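Local coordinates for predicted ATPase involved in replication control, Cdc46/Mcm family (Methanopyrus kandleri AV19, PDB 3F8T), which probably binds ATP and single-stranded DNA, as a homologue of the MCM helicases that unwind DNA for replication, at residues Arg104-Glu109 / Leu118-Gly123; Arg95-Gly100 / Ala174-Lys179; Glu453-Leu458 / Asp477-Leu482. The protein carries 2 engineered substitutions. One frame throughout, in Å; residues are numbered along the deposited sequence.

Interaction 1: Arg104-Glu109 / Leu118-Gly123; sequences RFRRVE and LISIEG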
loop_
_atom_site.group_PDB
_atom_site.type_symbol
_atom_site.label_atom_id
_atom_site.label_comp_id
_atom_site.label_asym_id
_atom_site.label_seq_id
_atom_site.Cartn_x
_atom_site.Cartn_y
_atom_site.Cartn_z
ATOM N N ARG A 104 -10.771 -19.239 -11.755
ATOM C CA ARG A 104 -11.132 -19.712 -10.415
ATOM C C ARG A 104 -9.935 -20.143 -9.558
ATOM O O ARG A 104 -10.064 -20.265 -8.336
ATOM C CB ARG A 104 -12.175 -20.839 -10.486
ATOM C CG ARG A 104 -11.708 -22.066 -11.217
ATOM C CD ARG A 104 -12.585 -23.284 -10.964
ATOM N NE ARG A 104 -12.249 -23.958 -9.711
ATOM C CZ ARG A 104 -12.288 -25.277 -9.537
ATOM N NH1 ARG A 104 -12.622 -26.074 -10.547
ATOM N NH2 ARG A 104 -11.969 -25.804 -8.359
ATOM N N PHE A 105 -8.782 -20.375 -10.190
ATOM C CA PHE A 105 -7.572 -20.772 -9.456
ATOM C C PHE A 105 -6.696 -19.566 -9.080
ATOM O O PHE A 105 -5.645 -19.723 -8.440
ATOM C CB PHE A 105 -6.750 -21.796 -10.255
ATOM C CG PHE A 105 -7.486 -23.085 -10.538
ATOM C CD1 PHE A 105 -8.278 -23.210 -11.675
ATOM C CD2 PHE A 105 -7.382 -24.168 -9.671
ATOM C CE1 PHE A 105 -8.971 -24.410 -11.939
ATOM C CE2 PHE A 105 -8.064 -25.361 -9.929
ATOM C CZ PHE A 105 -8.856 -25.473 -11.071
ATOM N N ARG A 106 -7.126 -18.372 -9.477
ATOM C CA ARG A 106 -6.342 -17.145 -9.237
ATOM C C ARG A 106 -6.843 -16.375 -8.016
ATOM O O ARG A 106 -8.051 -16.324 -7.758
ATOM C CB ARG A 106 -6.376 -16.222 -10.459
ATOM C CG ARG A 106 -5.858 -16.840 -11.749
ATOM C CD ARG A 106 -5.590 -15.767 -12.793
ATOM N NE ARG A 106 -5.636 -16.305 -14.151
ATOM C CZ ARG A 106 -5.082 -15.725 -15.216
ATOM N NH1 ARG A 106 -4.415 -14.577 -15.091
ATOM N NH2 ARG A 106 -5.181 -16.301 -16.413
ATOM N N ARG A 107 -5.908 -15.768 -7.283
ATOM C CA ARG A 107 -6.216 -14.965 -6.095
ATOM C C ARG A 107 -7.129 -15.698 -5.118
ATOM O O ARG A 107 -8.151 -15.164 -4.683
ATOM C CB ARG A 107 -6.828 -13.622 -6.499
ATOM C CG ARG A 107 -5.900 -12.765 -7.339
ATOM C CD ARG A 107 -6.634 -11.559 -7.908
ATOM N NE ARG A 107 -5.781 -10.832 -8.843
ATOM C CZ ARG A 107 -5.773 -11.015 -10.163
ATOM N NH1 ARG A 107 -6.592 -11.899 -10.737
ATOM N NH2 ARG A 107 -4.941 -10.301 -10.914
ATOM N N VAL A 108 -6.745 -16.929 -4.798
ATOM C CA VAL A 108 -7.505 -17.811 -3.923
ATOM C C VAL A 108 -7.546 -17.250 -2.499
ATOM O O VAL A 108 -6.517 -16.921 -1.909
ATOM C CB VAL A 108 -6.919 -19.252 -3.946
ATOM C CG1 VAL A 108 -7.435 -20.080 -2.786
ATOM C CG2 VAL A 108 -7.243 -19.936 -5.271
ATOM N N GLU A 109 -8.756 -17.140 -1.963
ATOM C CA GLU A 109 -8.965 -16.552 -0.651
ATOM C C GLU A 109 -8.823 -17.552 0.495
ATOM O O GLU A 109 -8.588 -17.148 1.638
ATOM C CB GLU A 109 -10.325 -15.845 -0.615
ATOM C CG GLU A 109 -10.408 -14.672 -1.587
ATOM C CD GLU A 109 -11.696 -13.876 -1.456
ATOM O OE1 GLU A 109 -12.339 -13.949 -0.383
ATOM O OE2 GLU A 109 -12.055 -13.172 -2.429
ATOM N N LEU A 118 -2.611 -26.212 -8.468
ATOM C CA LEU A 118 -1.920 -25.008 -8.905
ATOM C C LEU A 118 -2.850 -23.825 -8.697
ATOM O O LEU A 118 -4.002 -23.829 -9.164
ATOM C CB LEU A 118 -1.558 -25.110 -10.396
ATOM C CG LEU A 118 -1.001 -23.836 -11.047
ATOM C CD1 LEU A 118 0.424 -23.588 -10.579
ATOM C CD2 LEU A 118 -1.067 -24.008 -12.549
ATOM N N ILE A 119 -2.357 -22.818 -7.989
ATOM C CA ILE A 119 -3.143 -21.632 -7.676
ATOM C C ILE A 119 -2.248 -20.396 -7.681
ATOM O O ILE A 119 -1.018 -20.518 -7.680
ATOM C CB ILE A 119 -3.850 -21.744 -6.276
ATOM C CG1 ILE A 119 -2.839 -21.589 -5.128
ATOM C CG2 ILE A 119 -4.639 -23.072 -6.160
ATOM C CD1 ILE A 119 -3.445 -21.195 -3.803
ATOM N N SER A 120 -2.865 -19.210 -7.664
ATOM C CA SER A 120 -2.125 -18.018 -7.239
ATOM C C SER A 120 -2.776 -17.423 -5.995
ATOM O O SER A 120 -3.985 -17.594 -5.765
ATOM C CB SER A 120 -1.995 -16.977 -8.360
ATOM O OG SER A 120 -3.127 -16.136 -8.431
ATOM N N ILE A 121 -1.952 -16.793 -5.164
ATOM C CA ILE A 121 -2.443 -15.940 -4.086
ATOM C C ILE A 121 -1.933 -14.528 -4.326
ATOM O O ILE A 121 -0.943 -14.332 -5.033
ATOM C CB ILE A 121 -2.033 -16.453 -2.669
ATOM C CG1 ILE A 121 -0.506 -16.501 -2.476
ATOM C CG2 ILE A 121 -2.683 -17.804 -2.405
ATOM C CD1 ILE A 121 -0.054 -16.678 -1.007
ATOM N N GLU A 122 -2.611 -13.549 -3.738
ATOM C CA GLU A 122 -2.138 -12.189 -3.798
ATOM C C GLU A 122 -2.361 -11.513 -2.454
ATOM O O GLU A 122 -3.442 -11.625 -1.867
ATOM C CB GLU A 122 -2.873 -11.440 -4.904
ATOM C CG GLU A 122 -2.387 -10.014 -5.138
ATOM C CD GLU A 122 -3.198 -9.341 -6.222
ATOM O OE1 GLU A 122 -4.383 -9.054 -5.975
ATOM O OE2 GLU A 122 -2.662 -9.128 -7.326
ATOM N N GLY A 123 -1.326 -10.843 -1.960
ATOM C CA GLY A 123 -1.455 -10.032 -0.764
ATOM C C GLY A 123 -0.149 -9.459 -0.261
ATOM O O GLY A 123 0.808 -9.333 -1.017
HETATM O O HOH W 1 -5.232 -14.458 -2.847
#

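Interaction 2: Arg95-Gly100 / Ala174-Lys179; sequences RVRFRG and ALEVHK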
loop_
_atom_site.group_PDB
_atom_site.type_symbol
_atom_site.label_atom_id
_atom_site.label_comp_id
_atom_site.label_asym_id
_atom_site.label_seq_id
_atom_site.Cartn_x
_atom_site.Cartn_y
_atom_site.Cartn_z
ATOM N N ARG A 95 13.090 -27.290 -14.272
ATOM C CA ARG A 95 12.132 -26.326 -13.759
ATOM C C ARG A 95 10.945 -26.213 -14.698
ATOM O O ARG A 95 11.099 -26.177 -15.921
ATOM C CB ARG A 95 12.786 -24.962 -13.528
ATOM C CG ARG A 95 14.071 -25.033 -12.705
ATOM C CD ARG A 95 14.189 -23.894 -11.678
ATOM N NE ARG A 95 14.140 -22.531 -12.227
ATOM C CZ ARG A 95 14.758 -22.097 -13.327
ATOM N NH1 ARG A 95 15.518 -22.905 -14.055
ATOM N NH2 ARG A 95 14.617 -20.831 -13.696
ATOM N N VAL A 96 9.759 -26.185 -14.099
ATOM C CA VAL A 96 8.509 -26.120 -14.839
ATOM C C VAL A 96 7.696 -24.930 -14.347
ATOM O O VAL A 96 7.605 -24.673 -13.143
ATOM C CB VAL A 96 7.698 -27.448 -14.706
ATOM C CG1 VAL A 96 6.279 -27.283 -15.239
ATOM C CG2 VAL A 96 8.413 -28.582 -15.445
ATOM N N ARG A 97 7.128 -24.190 -15.292
ATOM C CA ARG A 97 6.279 -23.060 -14.966
ATOM C C ARG A 97 4.942 -23.250 -15.660
ATOM O O ARG A 97 4.868 -23.848 -16.741
ATOM C CB ARG A 97 6.927 -21.747 -15.416
ATOM C CG ARG A 97 8.274 -21.415 -14.735
ATOM C CD ARG A 97 8.124 -21.076 -13.242
ATOM N NE ARG A 97 9.399 -20.690 -12.635
ATOM C CZ ARG A 97 10.117 -21.459 -11.816
ATOM N NH1 ARG A 97 9.695 -22.670 -11.479
ATOM N NH2 ARG A 97 11.264 -21.005 -11.321
ATOM N N PHE A 98 3.890 -22.747 -15.035
ATOM C CA PHE A 98 2.582 -22.755 -15.651
ATOM C C PHE A 98 2.139 -21.313 -15.872
ATOM O O PHE A 98 2.357 -20.444 -15.019
ATOM C CB PHE A 98 1.563 -23.497 -14.780
ATOM C CG PHE A 98 1.923 -24.934 -14.489
ATOM C CD1 PHE A 98 2.751 -25.255 -13.409
ATOM C CD2 PHE A 98 1.404 -25.969 -15.269
ATOM C CE1 PHE A 98 3.076 -26.593 -13.120
ATOM C CE2 PHE A 98 1.718 -27.311 -14.987
ATOM C CZ PHE A 98 2.560 -27.617 -13.916
ATOM N N ARG A 99 1.517 -21.073 -17.021
ATOM C CA ARG A 99 0.921 -19.780 -17.325
ATOM C C ARG A 99 -0.547 -20.004 -17.645
ATOM O O ARG A 99 -0.959 -21.126 -17.984
ATOM C CB ARG A 99 1.630 -19.123 -18.521
ATOM C CG ARG A 99 3.163 -19.074 -18.420
ATOM C CD ARG A 99 3.642 -18.087 -17.346
ATOM N NE ARG A 99 4.961 -18.420 -16.791
ATOM C CZ ARG A 99 6.134 -18.031 -17.300
ATOM N NH1 ARG A 99 6.184 -17.289 -18.401
ATOM N NH2 ARG A 99 7.271 -18.394 -16.707
ATOM N N GLY A 100 -1.334 -18.939 -17.525
ATOM C CA GLY A 100 -2.718 -18.957 -17.970
ATOM C C GLY A 100 -3.640 -19.797 -17.119
ATOM O O GLY A 100 -4.468 -20.540 -17.647
ATOM N N ALA A 174 5.965 -22.135 -3.745
ATOM C CA ALA A 174 6.069 -21.102 -4.755
ATOM C C ALA A 174 6.785 -21.593 -6.015
ATOM O O ALA A 174 7.839 -22.244 -5.937
ATOM C CB ALA A 174 6.769 -19.853 -4.163
ATOM N N LEU A 175 6.190 -21.281 -7.163
ATOM C CA LEU A 175 6.808 -21.491 -8.478
ATOM C C LEU A 175 7.312 -20.174 -9.068
ATOM O O LEU A 175 8.338 -20.136 -9.739
ATOM C CB LEU A 175 5.796 -22.114 -9.442
ATOM C CG LEU A 175 5.393 -23.561 -9.153
ATOM C CD1 LEU A 175 4.141 -23.904 -9.948
ATOM C CD2 LEU A 175 6.536 -24.544 -9.469
ATOM N N GLU A 176 6.562 -19.101 -8.832
ATOM C CA GLU A 176 7.004 -17.754 -9.211
ATOM C C GLU A 176 6.377 -16.688 -8.316
ATOM O O GLU A 176 5.317 -16.901 -7.726
ATOM C CB GLU A 176 6.765 -17.422 -10.697
ATOM C CG GLU A 176 5.547 -18.028 -11.362
ATOM C CD GLU A 176 5.505 -17.751 -12.877
ATOM O OE1 GLU A 176 5.516 -16.560 -13.272
ATOM O OE2 GLU A 176 5.452 -18.718 -13.675
ATOM N N VAL A 177 7.058 -15.545 -8.240
ATOM C CA VAL A 177 6.658 -14.423 -7.395
ATOM C C VAL A 177 6.661 -13.185 -8.287
ATOM O O VAL A 177 7.655 -12.931 -8.974
ATOM C CB VAL A 177 7.629 -14.240 -6.196
ATOM C CG1 VAL A 177 7.365 -12.914 -5.465
ATOM C CG2 VAL A 177 7.507 -15.405 -5.225
ATOM N N HIS A 178 5.533 -12.475 -8.321
ATOM C CA HIS A 178 5.407 -11.232 -9.073
ATOM C C HIS A 178 5.150 -10.081 -8.114
ATOM O O HIS A 178 4.151 -10.085 -7.403
ATOM C CB HIS A 178 4.275 -11.328 -10.091
ATOM C CG HIS A 178 4.472 -12.403 -11.118
ATOM N ND1 HIS A 178 5.406 -12.306 -12.128
ATOM C CD2 HIS A 178 3.854 -13.594 -11.290
ATOM C CE1 HIS A 178 5.357 -13.394 -12.877
ATOM N NE2 HIS A 178 4.424 -14.192 -12.390
ATOM N N LYS A 179 6.073 -9.120 -8.089
ATOM C CA LYS A 179 5.925 -7.902 -7.293
ATOM C C LYS A 179 4.763 -7.094 -7.863
ATOM O O LYS A 179 4.574 -7.029 -9.086
ATOM C CB LYS A 179 7.227 -7.084 -7.317
ATOM C CG LYS A 179 7.356 -6.076 -6.176
ATOM C CD LYS A 179 8.327 -4.912 -6.485
ATOM C CE LYS A 179 9.787 -5.347 -6.506
ATOM N NZ LYS A 179 10.716 -4.162 -6.426
HETATM O O HOH W 2 4.279 -21.023 -12.879
#

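Interaction 3: Glu453-Leu458 / Asp477-Leu482; sequences ESVERL and DIAAEL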
loop_
_atom_site.group_PDB
_atom_site.type_symbol
_atom_site.label_atom_id
_atom_site.label_comp_id
_atom_site.label_asym_id
_atom_site.label_seq_id
_atom_site.Cartn_x
_atom_site.Cartn_y
_atom_site.Cartn_z
ATOM N N GLU A 453 6.207 23.352 1.393
ATOM C CA GLU A 453 6.120 21.933 1.043
ATOM C C GLU A 453 4.703 21.368 1.240
ATOM O O GLU A 453 4.193 20.649 0.372
ATOM C CB GLU A 453 7.190 21.138 1.810
ATOM C CG GLU A 453 8.611 21.470 1.304
ATOM C CD GLU A 453 9.729 21.281 2.329
ATOM O OE1 GLU A 453 9.511 20.619 3.365
ATOM O OE2 GLU A 453 10.849 21.803 2.086
ATOM N N SER A 454 4.054 21.717 2.348
ATOM C CA SER A 454 2.699 21.204 2.625
ATOM C C SER A 454 1.672 21.711 1.618
ATOM O O SER A 454 0.829 20.933 1.120
ATOM C CB SER A 454 2.257 21.559 4.045
ATOM O OG SER A 454 3.137 20.961 4.980
ATOM N N VAL A 455 1.738 23.005 1.306
ATOM C CA VAL A 455 0.826 23.557 0.302
ATOM C C VAL A 455 1.003 22.816 -1.034
ATOM O O VAL A 455 0.016 22.427 -1.665
ATOM C CB VAL A 455 1.000 25.080 0.126
ATOM C CG1 VAL A 455 0.169 25.584 -1.059
ATOM C CG2 VAL A 455 0.562 25.775 1.397
ATOM N N GLU A 456 2.251 22.603 -1.442
ATOM C CA GLU A 456 2.517 21.909 -2.706
ATOM C C GLU A 456 1.963 20.482 -2.703
ATOM O O GLU A 456 1.339 20.065 -3.674
ATOM C CB GLU A 456 4.020 21.933 -3.070
ATOM C CG GLU A 456 4.352 21.061 -4.282
ATOM C CD GLU A 456 5.405 21.649 -5.226
ATOM O OE1 GLU A 456 5.914 22.765 -5.001
ATOM O OE2 GLU A 456 5.731 20.955 -6.206
ATOM N N ARG A 457 2.185 19.748 -1.611
ATOM C CA ARG A 457 1.637 18.393 -1.460
ATOM C C ARG A 457 0.127 18.362 -1.516
ATOM O O ARG A 457 -0.453 17.493 -2.178
ATOM C CB ARG A 457 2.082 17.780 -0.136
ATOM C CG ARG A 457 3.530 17.367 -0.120
ATOM C CD ARG A 457 3.900 16.783 1.259
ATOM N NE ARG A 457 5.353 16.808 1.427
ATOM C CZ ARG A 457 6.009 17.466 2.380
ATOM N NH1 ARG A 457 5.368 18.152 3.318
ATOM N NH2 ARG A 457 7.329 17.422 2.406
ATOM N N LEU A 458 -0.512 19.294 -0.805
ATOM C CA LEU A 458 -1.971 19.364 -0.802
ATOM C C LEU A 458 -2.524 19.713 -2.175
ATOM O O LEU A 458 -3.594 19.215 -2.563
ATOM C CB LEU A 458 -2.470 20.370 0.234
ATOM C CG LEU A 458 -2.358 19.964 1.709
ATOM C CD1 LEU A 458 -2.289 21.226 2.587
ATOM C CD2 LEU A 458 -3.579 19.112 2.074
ATOM N N ASP A 477 -4.766 27.287 -4.350
ATOM C CA ASP A 477 -5.653 28.091 -3.525
ATOM C C ASP A 477 -6.342 27.258 -2.448
ATOM O O ASP A 477 -6.465 27.688 -1.291
ATOM C CB ASP A 477 -6.697 28.796 -4.402
ATOM C CG ASP A 477 -6.122 29.988 -5.153
ATOM O OD1 ASP A 477 -4.943 30.343 -4.930
ATOM O OD2 ASP A 477 -6.861 30.577 -5.961
ATOM N N ILE A 478 -6.807 26.079 -2.836
ATOM C CA ILE A 478 -7.468 25.176 -1.898
ATOM C C ILE A 478 -6.490 24.695 -0.821
ATOM O O ILE A 478 -6.804 24.709 0.372
ATOM C CB ILE A 478 -8.071 23.972 -2.640
ATOM C CG1 ILE A 478 -9.321 24.393 -3.402
ATOM C CG2 ILE A 478 -8.370 22.805 -1.664
ATOM C CD1 ILE A 478 -9.759 23.348 -4.442
ATOM N N ALA A 479 -5.315 24.256 -1.266
ATOM C CA ALA A 479 -4.213 23.849 -0.382
ATOM C C ALA A 479 -3.812 24.958 0.622
ATOM O O ALA A 479 -3.699 24.718 1.834
ATOM C CB ALA A 479 -3.025 23.440 -1.229
ATOM N N ALA A 480 -3.615 26.169 0.113
ATOM C CA ALA A 480 -3.184 27.297 0.937
ATOM C C ALA A 480 -4.221 27.664 1.989
ATOM O O ALA A 480 -3.859 27.986 3.118
ATOM C CB ALA A 480 -2.893 28.511 0.053
ATOM N N GLU A 481 -5.502 27.610 1.627
ATOM C CA GLU A 481 -6.586 27.874 2.589
ATOM C C GLU A 481 -6.533 26.893 3.760
ATOM O O GLU A 481 -6.747 27.275 4.905
ATOM C CB GLU A 481 -7.950 27.802 1.896
ATOM C CG GLU A 481 -9.119 28.366 2.717
ATOM C CD GLU A 481 -9.802 27.339 3.624
ATOM O OE1 GLU A 481 -9.927 26.147 3.236
ATOM O OE2 GLU A 481 -10.231 27.737 4.731
ATOM N N LEU A 482 -6.225 25.628 3.480
ATOM C CA LEU A 482 -6.116 24.632 4.558
ATOM C C LEU A 482 -4.910 24.839 5.448
ATOM O O LEU A 482 -5.014 24.686 6.662
ATOM C CB LEU A 482 -6.092 23.208 3.994
ATOM C CG LEU A 482 -7.377 22.764 3.288
ATOM C CD1 LEU A 482 -7.146 21.426 2.593
ATOM C CD2 LEU A 482 -8.595 22.697 4.216
#

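Interaction 1: Arg104-Glu109 / Leu118-Gly123
Ser120 meets residues Phe105 to Val108 through both its backbone and its side chain. Its N donates to Phe105 O (2.9 Å, 158° at the hydrogen), and its O accepts from Val108 N at 3.0 Å. Between these two bonds, Arg107 N points almost straight at Ser120 OG, 3.0 Å away with 170° at the hydrogen. Ser120 chi1 of 85° sets OG between the backbone N and the carbonyl carbon, on the side where the loop passes. Arg107 has left-handed phi and psi; its N-H and that of Val108 go to OG and O of the same serine. Flanking this polar centre, Val108 CG2 lies 4.0 Å from Ile119 CB, the two side chains crossing at about a right angle. Phe105 CD2 comes obliquely to within 3.4 Å of Leu118 O, a buried carbonyl oxygen with no hydrogen-bond partner in the model. The strand 118-130 belongs to the region assigned to the Mcm2-like OB fold, and the 104-109 loop runs alongside its start in the same direction, as the register Phe105-Ile119, Arg106-Ser120, Arg107-Ile121 demonstrates. At the far end the extended Arg107 and Glu122 side chains lie side by side, and NE faces OE1 near the guanidinium plane in a long salt bridge of 3.7 Å. The stronger partner of Glu122 OE1 is Arg160. One water lies 2.9 Å from both Glu122 N and Val108 O, accepting from the former and linking the two backbones. Farther out, Glu162 OE2 makes a second bond to the Ser120 hydroxyl that takes the Arg107 N-H, which would favour that orientation. Phe105 also packs on Ser68, Ala71 and Thr72 of helix 64-72, while Ile119 and Ile121 rest on Leu172 of strand 171-174.

Interaction 2: Arg95-Gly100 / Ala174-Lys179
Glu176 and Arg99 supply the charged part of the contact. Arg99 NE donates to Glu176 OE2 at 3.2 Å in a salt bridge that uses the syn lone pair of OE2. The bond is bent, 138° at the hydrogen, and OE2 is tilted out of the guanidinium plane, the two planar groups standing nearly perpendicular. The same OE2 also accepts from a water at 2.7 Å, which in turn accepts from Phe98 N and so couples the carboxylate to the backbone of strand 96-99. The other oxygen, OE1, takes a weak bond from His178 NE2 of the same segment.

A second kind of polar contact has no hydrogen bond across it. The Arg97 guanidinium lies with one face over Leu175 O, which is 3.0 Å from CZ and above the centre of the group. Arg97 chi2 of -69° bends the chain at CG and brings CD beside Glu176 OE2, 3.6 Å away. Within its own strand Arg97 NH1 makes a weak bond to Val96 O. An alanine here would probably leave Leu175 O without the positive group over it and open a gap beside the Glu176 carboxylate.

One apolar pair joins the segments, Leu175 CD1 at the edge of the Phe98 ring, 4.0 Å from CD1; Leu175 CD2 also touches Val96 O at 3.8 Å.

The strand axes stay 10.1 Å apart at 51°, so they are not sheet neighbours; side chains reach across to side chains and to backbone atoms. The contact thus joins the N-terminal region, where strand 96-99 pairs in parallel with 55-58, to the corner of the OB-fold region where Leu175 and Glu176 form a classic beta bulge opposite Leu164.

Interaction 3: Glu453-Leu458 / Asp477-Leu482
Ala479 presses its CB into the helix carrying Val455 and Leu458, and this is where the contact is tight. The methyl carbon stands 3.4 Å from Leu458 CB, closer than usual van der Waals contact, and 3.2 Å from Val455 O. Leu458 and Ala479 also have the nearest pair of CA atoms, 5.0 Å apart, and the axes of the two short helical segments approach to 8.1 Å, as a residue no larger than alanine at the interface permits. Their N-to-C directions differ by 133°, nearer antiparallel than parallel.

The other carbon pairs are at ordinary distances. Val455 holds CG1 anti to its backbone N (chi1 172°), and that methyl lies 3.9 Å from Ala479 CB and 4.4 Å from Ala480 CB. Leu458 CD2 and Leu482 CD1 are 4.3 Å apart. Neighbouring helices complete the packing around these groups: Leu227 of helix 219-229 touches both Leu458 and Leu482, while Leu423 and Trp426 of helix 417-439 lie against Val455.

The charged residues lie off the interface. Arg457 NH2 and Glu453 OE1, a helical turn apart, make a long salt bridge, while NH1 of the same guanidinium pairs with Asp372. Asp477, pointing away on the second helix, pairs with Arg422, and the exposed Glu481 marks that helix's solvent side.

Both helices belong to the region assigned to the MCM AAA-lid. No hydrogen bond or salt bridge crosses between the two segments, so their mutual contact rests on van der Waals contact of buried side chains and one backbone oxygen, with direction-dependent bonding left to partners beyond it.

In the fold
From the N terminus, strand 96-99 opens the long loop that interaction 2 closes when the chain returns at Ala174-Lys179. Nested inside it, interaction 1 closes a short connection of eight residues between Glu109 and Leu118. The two touch, with Leu118 packing on both Phe98 and Leu175: interaction 2 ties the N-terminal region to the OB-fold region, and interaction 1 holds the linker that follows against the start of strand 118-130. Interaction 3 follows in series, closing the connection between helices 449-465 and 473-489 in the lid region. Its centre lies 42 Å from that of interaction 1 and 45 Å from that of interaction 2, across the centre of the chain.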